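Local coordinates for response regulator aspartate phosphatase I (PDB 4I1A), which dephosphorylates the sporulation phosphotransferase Spo0F, inhibiting its activity, and switches on the mobile element ICEBs1 by bringing about inactivation of its repressor ImmR, at residues F147-V152 with M163-R168; I213-E216 with L222-M225; T265-T270 with K299-K304; V281-F286 with L311-G316. All coordinates share one frame; numbering follows the deposited sequence.

Contact 1 (F147-V152 with M163-R168)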
# COMPACT_ATOMS: atom_id res chain seq x y z
N PHE A 147 -2.96 -16.76 8.18
CA PHE A 147 -3.25 -15.46 7.58
C PHE A 147 -3.10 -14.35 8.60
O PHE A 147 -2.43 -13.35 8.34
CB PHE A 147 -4.66 -15.42 6.97
CG PHE A 147 -5.00 -14.09 6.36
CD1 PHE A 147 -4.61 -13.79 5.06
CD2 PHE A 147 -5.69 -13.13 7.08
CE1 PHE A 147 -4.91 -12.57 4.49
CE2 PHE A 147 -5.99 -11.89 6.52
CZ PHE A 147 -5.60 -11.61 5.22
N LYS A 148 -3.73 -14.52 9.75
CA LYS A 148 -3.65 -13.52 10.82
C LYS A 148 -2.21 -13.26 11.25
O LYS A 148 -1.81 -12.12 11.43
CB LYS A 148 -4.49 -13.95 12.01
CG LYS A 148 -5.96 -14.05 11.68
CD LYS A 148 -6.52 -12.71 11.22
CE LYS A 148 -7.91 -12.86 10.60
NZ LYS A 148 -8.66 -11.57 10.52
N VAL A 149 -1.44 -14.34 11.41
CA VAL A 149 -0.04 -14.21 11.81
C VAL A 149 0.78 -13.44 10.76
O VAL A 149 1.58 -12.57 11.12
CB VAL A 149 0.62 -15.59 12.08
CG1 VAL A 149 2.10 -15.44 12.35
CG2 VAL A 149 -0.05 -16.27 13.27
N SER A 150 0.57 -13.75 9.48
CA SER A 150 1.29 -13.05 8.42
C SER A 150 0.97 -11.57 8.48
O SER A 150 1.83 -10.74 8.23
CB SER A 150 0.94 -13.60 7.04
OG SER A 150 -0.35 -13.19 6.63
N TYR A 151 -0.28 -11.26 8.84
CA TYR A 151 -0.76 -9.89 8.87
C TYR A 151 -0.10 -9.04 9.97
O TYR A 151 0.32 -7.91 9.72
CB TYR A 151 -2.28 -9.86 9.01
CG TYR A 151 -2.88 -8.52 8.69
CD1 TYR A 151 -3.03 -8.10 7.37
CD2 TYR A 151 -3.29 -7.66 9.70
CE1 TYR A 151 -3.58 -6.86 7.07
CE2 TYR A 151 -3.84 -6.42 9.41
CZ TYR A 151 -3.98 -6.03 8.09
OH TYR A 151 -4.53 -4.79 7.81
N VAL A 152 -0.02 -9.56 11.19
CA VAL A 152 0.66 -8.80 12.24
C VAL A 152 2.13 -8.60 11.87
O VAL A 152 2.69 -7.52 12.04
CB VAL A 152 0.49 -9.44 13.65
CG1 VAL A 152 0.73 -10.92 13.59
CG2 VAL A 152 1.44 -8.78 14.67
N MET A 163 5.79 -13.10 4.84
CA MET A 163 5.69 -13.80 3.57
C MET A 163 5.70 -15.31 3.75
O MET A 163 5.12 -16.04 2.95
CB MET A 163 6.79 -13.35 2.62
CG MET A 163 6.56 -13.76 1.18
SD MET A 163 7.24 -12.53 0.05
CE MET A 163 8.66 -11.95 0.97
N ASN A 164 6.36 -15.79 4.81
CA ASN A 164 6.35 -17.21 5.11
C ASN A 164 4.95 -17.66 5.54
O ASN A 164 4.40 -18.62 5.00
CB ASN A 164 7.36 -17.54 6.21
CG ASN A 164 7.53 -19.04 6.43
OD1 ASN A 164 6.70 -19.69 7.07
ND2 ASN A 164 8.61 -19.61 5.89
N TYR A 165 4.37 -16.94 6.50
CA TYR A 165 3.06 -17.31 7.01
C TYR A 165 1.96 -17.08 5.98
O TYR A 165 0.94 -17.77 5.99
CB TYR A 165 2.76 -16.60 8.34
CG TYR A 165 3.45 -17.27 9.51
CD1 TYR A 165 2.87 -18.36 10.15
CD2 TYR A 165 4.68 -16.83 9.97
CE1 TYR A 165 3.50 -18.99 11.23
CE2 TYR A 165 5.32 -17.45 11.04
CZ TYR A 165 4.72 -18.53 11.66
OH TYR A 165 5.35 -19.13 12.73
N ALA A 166 2.17 -16.12 5.09
CA ALA A 166 1.20 -15.82 4.04
C ALA A 166 1.16 -16.95 3.03
O ALA A 166 0.08 -17.46 2.70
CB ALA A 166 1.56 -14.51 3.35
N ASN A 167 2.33 -17.36 2.56
CA ASN A 167 2.41 -18.47 1.62
C ASN A 167 1.79 -19.77 2.13
O ASN A 167 1.12 -20.48 1.37
CB ASN A 167 3.86 -18.70 1.15
CG ASN A 167 4.29 -17.69 0.09
OD1 ASN A 167 3.54 -17.41 -0.85
ND2 ASN A 167 5.48 -17.14 0.25
N ARG A 168 2.02 -20.08 3.41
CA ARG A 168 1.47 -21.30 4.00
C ARG A 168 -0.05 -21.27 3.98
O ARG A 168 -0.69 -22.27 3.69
CB ARG A 168 1.97 -21.51 5.44
CG ARG A 168 3.43 -21.89 5.57
CD ARG A 168 3.73 -22.38 6.98
NE ARG A 168 2.81 -23.45 7.38
CZ ARG A 168 3.08 -24.75 7.31
NH1 ARG A 168 4.26 -25.17 6.86
NH2 ARG A 168 2.18 -25.64 7.70
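S150 and Y165 mark the point where two helices come closest, their CA atoms only 4.8 Å apart. The segments 147-152 and 163-168 run nearly antiparallel, with 157° between their directions and 7.6 Å between their axes. The close approach is consistent with the small side chains of S150 and A166 at this point. CB of S150 sits 3.4 Å from the backbone N of A166, and S150 CB lies 3.9 Å from A166 CB. The serine hydroxyl does not cross to the other helix. With chi1 at 74°, OG stands between the backbone N and the carbonyl carbon and turns back on its own helix, giving a 2.7 Å hydrogen bond from S150 OG to F147 O. That carbonyl also accepts the helical bond from Y151 N, so two donors grip F147 O and the buried hydroxyl is satisfied without help from across the interface.

Beside this close point V149 meets Y165 in a CH-pi contact. V149 CG1 stands 3.6 Å from the centroid of the Y165 ring, 11° off the ring normal, and so lies over the middle of the face rather than at its rim. Further out, Y165 OH makes a weak hydrogen bond to E130. Y126 of helix 119-129 also packs against V149. No hydrogen bond joins the two segments directly, but S150 O accepts one from S162, just ahead of segment 163-168. Consecutive antiparallel helices meeting through small residues are characteristic of the tetratricopeptide repeat hairpin, here at the predicted second repeat.

Contact 2 (I213-E216 with L222-M225)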
# COMPACT_ATOMS: atom_id res chain seq x y z
N ILE A 213 -8.48 -14.11 -10.40
CA ILE A 213 -9.38 -14.75 -9.44
C ILE A 213 -10.54 -13.83 -9.08
O ILE A 213 -11.68 -14.27 -8.95
CB ILE A 213 -8.62 -15.18 -8.16
CG1 ILE A 213 -7.68 -16.35 -8.48
CG2 ILE A 213 -9.60 -15.58 -7.06
CD1 ILE A 213 -6.72 -16.69 -7.34
N SER A 214 -10.25 -12.54 -8.93
CA SER A 214 -11.29 -11.57 -8.61
C SER A 214 -12.30 -11.47 -9.75
O SER A 214 -13.47 -11.13 -9.53
CB SER A 214 -10.68 -10.19 -8.35
OG SER A 214 -9.78 -10.25 -7.25
N LYS A 215 -11.84 -11.77 -10.96
CA LYS A 215 -12.68 -11.70 -12.15
C LYS A 215 -13.59 -12.91 -12.26
O LYS A 215 -14.80 -12.77 -12.41
CB LYS A 215 -11.83 -11.59 -13.42
CG LYS A 215 -11.37 -10.19 -13.75
CD LYS A 215 -10.63 -10.17 -15.08
CE LYS A 215 -10.13 -8.77 -15.40
NZ LYS A 215 -9.44 -8.73 -16.73
N GLU A 216 -12.99 -14.10 -12.18
CA GLU A 216 -13.73 -15.35 -12.36
C GLU A 216 -14.64 -15.66 -11.18
O GLU A 216 -15.31 -16.69 -11.17
CB GLU A 216 -12.77 -16.52 -12.62
CG GLU A 216 -13.16 -17.37 -13.84
CD GLU A 216 -13.25 -18.86 -13.55
OE1 GLU A 216 -12.74 -19.30 -12.49
OE2 GLU A 216 -13.84 -19.59 -14.37
N LEU A 222 -12.54 -6.46 -5.04
CA LEU A 222 -11.25 -7.11 -5.22
C LEU A 222 -10.71 -6.89 -6.63
O LEU A 222 -9.49 -6.88 -6.84
CB LEU A 222 -11.35 -8.59 -4.90
CG LEU A 222 -11.52 -8.86 -3.40
CD1 LEU A 222 -11.40 -10.35 -3.10
CD2 LEU A 222 -10.49 -8.07 -2.61
N ILE A 223 -11.60 -6.71 -7.60
CA ILE A 223 -11.20 -6.40 -8.97
C ILE A 223 -10.56 -5.02 -9.02
O ILE A 223 -9.49 -4.83 -9.60
CB ILE A 223 -12.40 -6.46 -9.94
CG1 ILE A 223 -12.79 -7.92 -10.22
CG2 ILE A 223 -12.10 -5.74 -11.25
CD1 ILE A 223 -14.06 -8.08 -11.10
N ALA A 224 -11.21 -4.05 -8.39
CA ALA A 224 -10.67 -2.70 -8.32
C ALA A 224 -9.39 -2.65 -7.50
O ALA A 224 -8.46 -1.91 -7.82
CB ALA A 224 -11.69 -1.74 -7.76
N MET A 225 -9.34 -3.43 -6.43
CA MET A 225 -8.14 -3.45 -5.60
C MET A 225 -6.95 -4.01 -6.36
O MET A 225 -5.85 -3.47 -6.28
CB MET A 225 -8.39 -4.19 -4.28
CG MET A 225 -9.18 -3.38 -3.28
SD MET A 225 -9.24 -4.14 -1.65
CE MET A 225 -7.55 -3.95 -1.11
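S214 and I223 are the nearest residues of the two helix ends, with CA atoms 5.2 Å apart, and they account for much of the contact between 213-216 and 222-225. Its main ingredient is apolar packing on backbone. The I223 side chain reaches past S214 through its CG1 branch: CG1 lies 3.6 Å from CB of S214 and 3.4 Å from the S214 carbonyl oxygen. I223 CG1 sits beside its own backbone N (chi1 -75°), and the extended second torsion then carries CD1 along the end of the other helix, to 4.0 Å from CA of K215. The lysine takes part through its backbone and the root of its side chain alone, with CG of K215 4.3 Å from CD1 of I223, while its long chain leads the ammonium group away.

The polar share is different in kind, since no hydrogen bond links the segments. S214 OG presses on L222, 3.3 Å from its CB, but spends its polarity elsewhere. It is hydrogen-bonded to S210 O, one turn back on its own helix, so the hydroxyl meets L222 as a packing surface. L222 O is likewise engaged within its own helix, accepting from the S226 hydroxyl.

The contact sits at a helix-to-helix turn, where helix 200-215 finishes and helix 220-236 has just begun, at the predicted passage from the third to the fourth tetratricopeptide repeat. V184 of helix 180-196 packs against both I213 and S214, while I253 of helix 240-257 packs against I223 and A224. Helix 180-196 also meets the second segment, through F188 against M225.

Contact 3 (T265-T270 with K299-K304)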
# COMPACT_ATOMS: atom_id res chain seq x y z
N THR A 265 -6.14 6.25 -5.60
CA THR A 265 -6.16 5.94 -7.02
C THR A 265 -6.08 7.21 -7.88
O THR A 265 -5.38 7.24 -8.89
CB THR A 265 -7.47 5.17 -7.36
OG1 THR A 265 -7.54 4.01 -6.53
CG2 THR A 265 -7.54 4.77 -8.83
N LEU A 266 -6.80 8.27 -7.50
CA LEU A 266 -6.74 9.52 -8.25
C LEU A 266 -5.38 10.17 -8.07
O LEU A 266 -4.83 10.80 -8.98
CB LEU A 266 -7.85 10.49 -7.82
CG LEU A 266 -9.24 10.17 -8.38
CD1 LEU A 266 -10.33 10.80 -7.52
CD2 LEU A 266 -9.35 10.63 -9.86
N PHE A 267 -4.82 10.01 -6.88
CA PHE A 267 -3.52 10.57 -6.61
C PHE A 267 -2.48 9.93 -7.52
O PHE A 267 -1.73 10.62 -8.22
CB PHE A 267 -3.15 10.41 -5.14
CG PHE A 267 -1.74 10.85 -4.84
CD1 PHE A 267 -1.47 12.18 -4.56
CD2 PHE A 267 -0.69 9.93 -4.88
CE1 PHE A 267 -0.17 12.60 -4.30
CE2 PHE A 267 0.62 10.35 -4.64
CZ PHE A 267 0.88 11.68 -4.34
N THR A 268 -2.45 8.60 -7.50
CA THR A 268 -1.50 7.81 -8.29
C THR A 268 -1.67 8.09 -9.78
O THR A 268 -0.70 8.23 -10.52
CB THR A 268 -1.66 6.30 -7.99
OG1 THR A 268 -1.71 6.10 -6.58
CG2 THR A 268 -0.49 5.47 -8.58
N LEU A 269 -2.93 8.19 -10.21
CA LEU A 269 -3.25 8.51 -11.59
C LEU A 269 -2.68 9.89 -11.96
O LEU A 269 -2.04 10.05 -13.00
CB LEU A 269 -4.76 8.47 -11.80
CG LEU A 269 -5.33 8.51 -13.22
CD1 LEU A 269 -4.59 7.57 -14.15
CD2 LEU A 269 -6.81 8.15 -13.18
N THR A 270 -2.91 10.87 -11.09
CA THR A 270 -2.42 12.22 -11.33
C THR A 270 -0.92 12.22 -11.49
O THR A 270 -0.36 12.81 -12.43
CB THR A 270 -2.75 13.16 -10.14
OG1 THR A 270 -4.17 13.18 -9.91
CG2 THR A 270 -2.26 14.58 -10.42
N LYS A 299 -6.56 14.31 5.41
CA LYS A 299 -5.47 15.26 5.57
C LYS A 299 -4.17 14.74 4.97
O LYS A 299 -3.33 15.51 4.50
CB LYS A 299 -5.29 15.60 7.05
CG LYS A 299 -6.49 15.19 7.89
CD LYS A 299 -6.09 14.31 9.07
CE LYS A 299 -5.88 15.13 10.35
NZ LYS A 299 -5.42 14.29 11.49
N GLU A 300 -4.01 13.41 4.95
CA GLU A 300 -2.81 12.82 4.38
C GLU A 300 -2.71 13.03 2.86
O GLU A 300 -1.65 13.41 2.35
CB GLU A 300 -2.71 11.32 4.71
CG GLU A 300 -1.72 10.55 3.85
CD GLU A 300 -2.01 9.05 3.82
OE1 GLU A 300 -1.30 8.31 3.10
OE2 GLU A 300 -2.94 8.62 4.53
N TYR A 301 -3.79 12.78 2.13
CA TYR A 301 -3.71 12.93 0.68
C TYR A 301 -3.80 14.40 0.28
O TYR A 301 -3.26 14.82 -0.75
CB TYR A 301 -4.72 12.03 -0.04
CG TYR A 301 -4.13 10.66 -0.23
CD1 TYR A 301 -3.27 10.39 -1.30
CD2 TYR A 301 -4.35 9.65 0.69
CE1 TYR A 301 -2.69 9.15 -1.45
CE2 TYR A 301 -3.78 8.41 0.55
CZ TYR A 301 -2.95 8.16 -0.52
OH TYR A 301 -2.39 6.92 -0.65
N SER A 302 -4.43 15.19 1.15
CA SER A 302 -4.45 16.64 0.98
C SER A 302 -3.02 17.18 0.97
O SER A 302 -2.65 17.96 0.11
CB SER A 302 -5.28 17.27 2.09
OG SER A 302 -5.22 18.68 2.03
N ALA A 303 -2.20 16.73 1.91
CA ALA A 303 -0.78 17.08 1.93
C ALA A 303 -0.05 16.50 0.71
O ALA A 303 0.81 17.14 0.10
CB ALA A 303 -0.12 16.63 3.23
N LYS A 304 -0.41 15.28 0.33
CA LYS A 304 0.24 14.67 -0.81
C LYS A 304 -0.09 15.37 -2.13
O LYS A 304 0.80 15.58 -2.96
CB LYS A 304 -0.04 13.16 -0.86
CG LYS A 304 0.71 12.38 0.23
CD LYS A 304 0.22 10.94 0.37
CE LYS A 304 1.15 10.16 1.31
NZ LYS A 304 0.58 8.86 1.75
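F267 and Y301 face each other where two helices stand well apart, their CA atoms 7.7 Å from one another, so that side chains bridge the interval between 265-270 and 299-304. With CG of F267 anti to the backbone N (chi1 174°), the phenyl group extends toward the other helix. Y301 turns an edge to the face of F267 in an offset edge-to-face pair, centroids 5.5 Å apart and planes at 68°, and the closest atoms are CD1 of Y301 and CB of F267 at 3.8 Å. K304 meets the far end of the same ring. Its CB lies 3.5 Å from CE1 of F267, and its carbonyl oxygen sits at the ring edge, in plane, 3.4 Å from the same CE1. The rest of the lysine chain leads away, CD passing 3.8 Å above the Y301 ring toward its rim, to an ammonium group held by salt bridges to E300 and D336; the modelled length of the E300 bridge is doubtfully short. Exchanging F267 for an alanine would probably open a gap between the helices and deprive the Y301 edge of its aromatic face. F305 and L308 enlarge this core around F267. Packing between a helix and the next but one, with helix 279-295 intervening in sequence, is characteristic of the tetratricopeptide repeat superhelix.

Contact 4 (V281-F286 with L311-G316)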
# COMPACT_ATOMS: atom_id res chain seq x y z
N VAL A 281 -4.13 16.64 -18.75
CA VAL A 281 -4.95 15.54 -18.28
C VAL A 281 -4.72 15.28 -16.79
O VAL A 281 -5.64 14.90 -16.05
CB VAL A 281 -4.67 14.28 -19.12
CG1 VAL A 281 -5.29 13.03 -18.48
CG2 VAL A 281 -5.18 14.48 -20.54
N ALA A 282 -3.48 15.49 -16.34
CA ALA A 282 -3.13 15.23 -14.96
C ALA A 282 -3.83 16.24 -14.07
O ALA A 282 -4.30 15.90 -12.97
CB ALA A 282 -1.58 15.30 -14.77
N LEU A 283 -3.91 17.48 -14.55
CA LEU A 283 -4.51 18.58 -13.80
C LEU A 283 -5.99 18.33 -13.52
O LEU A 283 -6.56 18.81 -12.54
CB LEU A 283 -4.33 19.88 -14.57
CG LEU A 283 -4.75 21.18 -13.90
CD1 LEU A 283 -4.06 21.31 -12.56
CD2 LEU A 283 -4.46 22.39 -14.80
N ILE A 284 -6.62 17.55 -14.39
CA ILE A 284 -8.01 17.18 -14.22
C ILE A 284 -8.17 16.18 -13.07
O ILE A 284 -9.07 16.31 -12.24
CB ILE A 284 -8.57 16.62 -15.53
CG1 ILE A 284 -8.81 17.78 -16.50
CG2 ILE A 284 -9.82 15.80 -15.28
CD1 ILE A 284 -8.92 17.37 -17.94
N TYR A 285 -7.28 15.19 -13.01
CA TYR A 285 -7.30 14.21 -11.93
C TYR A 285 -6.78 14.84 -10.63
O TYR A 285 -7.16 14.42 -9.54
CB TYR A 285 -6.49 12.96 -12.30
CG TYR A 285 -7.13 12.15 -13.41
CD1 TYR A 285 -8.33 11.47 -13.19
CD2 TYR A 285 -6.55 12.07 -14.67
CE1 TYR A 285 -8.93 10.74 -14.21
CE2 TYR A 285 -7.14 11.33 -15.69
CZ TYR A 285 -8.33 10.67 -15.45
OH TYR A 285 -8.92 9.93 -16.46
N PHE A 286 -5.91 15.83 -10.76
CA PHE A 286 -5.42 16.60 -9.62
C PHE A 286 -6.56 17.34 -8.90
O PHE A 286 -6.70 17.20 -7.69
CB PHE A 286 -4.34 17.60 -10.06
CG PHE A 286 -3.94 18.57 -8.98
CD1 PHE A 286 -3.03 18.20 -7.99
CD2 PHE A 286 -4.46 19.86 -8.96
CE1 PHE A 286 -2.67 19.10 -6.99
CE2 PHE A 286 -4.10 20.77 -7.96
CZ PHE A 286 -3.21 20.38 -6.96
N LEU A 311 5.09 20.74 -7.23
CA LEU A 311 5.91 20.15 -8.28
C LEU A 311 5.40 20.53 -9.67
O LEU A 311 6.19 20.90 -10.53
CB LEU A 311 5.87 18.62 -8.11
CG LEU A 311 7.11 17.74 -7.98
CD1 LEU A 311 8.28 18.43 -7.33
CD2 LEU A 311 6.73 16.49 -7.20
N PHE A 312 4.10 20.43 -9.91
CA PHE A 312 3.59 20.49 -11.30
C PHE A 312 2.57 21.58 -11.62
O PHE A 312 2.50 22.03 -12.77
CB PHE A 312 2.99 19.13 -11.72
CG PHE A 312 3.95 17.96 -11.60
CD1 PHE A 312 5.08 17.88 -12.40
CD2 PHE A 312 3.70 16.94 -10.70
CE1 PHE A 312 5.96 16.81 -12.28
CE2 PHE A 312 4.58 15.88 -10.58
CZ PHE A 312 5.71 15.81 -11.38
N PHE A 313 1.75 21.96 -10.65
CA PHE A 313 0.51 22.68 -10.95
C PHE A 313 0.41 24.11 -10.38
O PHE A 313 -0.67 24.69 -10.32
CB PHE A 313 -0.69 21.83 -10.52
CG PHE A 313 -0.71 20.47 -11.19
CD1 PHE A 313 -0.65 20.36 -12.57
CD2 PHE A 313 -0.77 19.32 -10.43
CE1 PHE A 313 -0.67 19.11 -13.18
CE2 PHE A 313 -0.78 18.06 -11.03
CZ PHE A 313 -0.73 17.96 -12.40
N SER A 314 1.54 24.65 -9.97
CA SER A 314 1.64 26.04 -9.57
C SER A 314 2.71 26.59 -10.49
O SER A 314 2.97 26.02 -11.55
CB SER A 314 2.06 26.16 -8.10
OG SER A 314 2.99 25.15 -7.74
N ASP A 315 3.34 27.69 -10.12
CA ASP A 315 4.40 28.19 -10.98
C ASP A 315 5.76 27.89 -10.37
O ASP A 315 6.71 28.64 -10.56
CB ASP A 315 4.23 29.67 -11.29
CG ASP A 315 4.94 30.08 -12.56
OD1 ASP A 315 5.23 29.18 -13.39
OD2 ASP A 315 5.22 31.29 -12.75
N GLY A 316 5.83 26.78 -9.65
CA GLY A 316 7.03 26.44 -8.92
C GLY A 316 6.95 26.95 -7.50
O GLY A 316 7.89 27.57 -7.00
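F313 and F286 meet because their first torsions send the rings past one another in opposite directions: CG of F286 is anti to its own backbone N (chi1 171°), whereas CG of F313 lies beside its N (chi1 -58°). The two rings settle obliquely, centroids 4.8 Å apart and planes at 43°, an arrangement that is neither a stack nor edge-to-face. CD2 of F313 stands over the face of F286, displaced toward the rim, and lies 3.5 Å from F286 CD1. The F313 ring also reaches L283 and A282. CD1 of L283 comes within 3.5 Å of CD1 of F313, while the tip of the ring, CZ, touches CB of A282 at 3.7 Å, with the methyl near the ring plane. F313 therefore acts as a wedge into the flank of helix 279-295, packing against A282, L283 and F286, the first and last of them one turn apart. This is the hairpin packing of two successive helices in a tetratricopeptide repeat, here the predicted fifth, taken at its open end, where residues 311-313 form a wider pi-type turn. With a serine in place of F313, A282, L283 and F286 would probably lose the ring they pack against, and a gap would open between the two helices. F286 has further neighbours in F305 and E309 on helix 299-313. Beyond F313 the S314 hydroxyl is hydrogen-bonded back to E309 O, tying the start of the following loop to the helix.

How the contacts relate
Contacts 1 and 2 follow in series along the chain, before contacts 3 and 4, whose segments alternate. Contact 1 lies across the chain's centre from contacts 3 and 4, its centre about 29 Å from that of contact 3 and about 40 Å from that of contact 4. Contact 2 touches neither neighbour, its centre about 21 Å from that of contact 1 and about 23 Å from that of contact 3. Contacts 3 and 4 have centres 12 Å apart, share helix 299-313, and meet where T270 packs on Y285 and F286. Contacts 1 and 2 each join consecutive helices, while contacts 3 and 4 tie together helices 261-275, 279-295 and 299-313, consistent with a repeat array stacked helix upon helix.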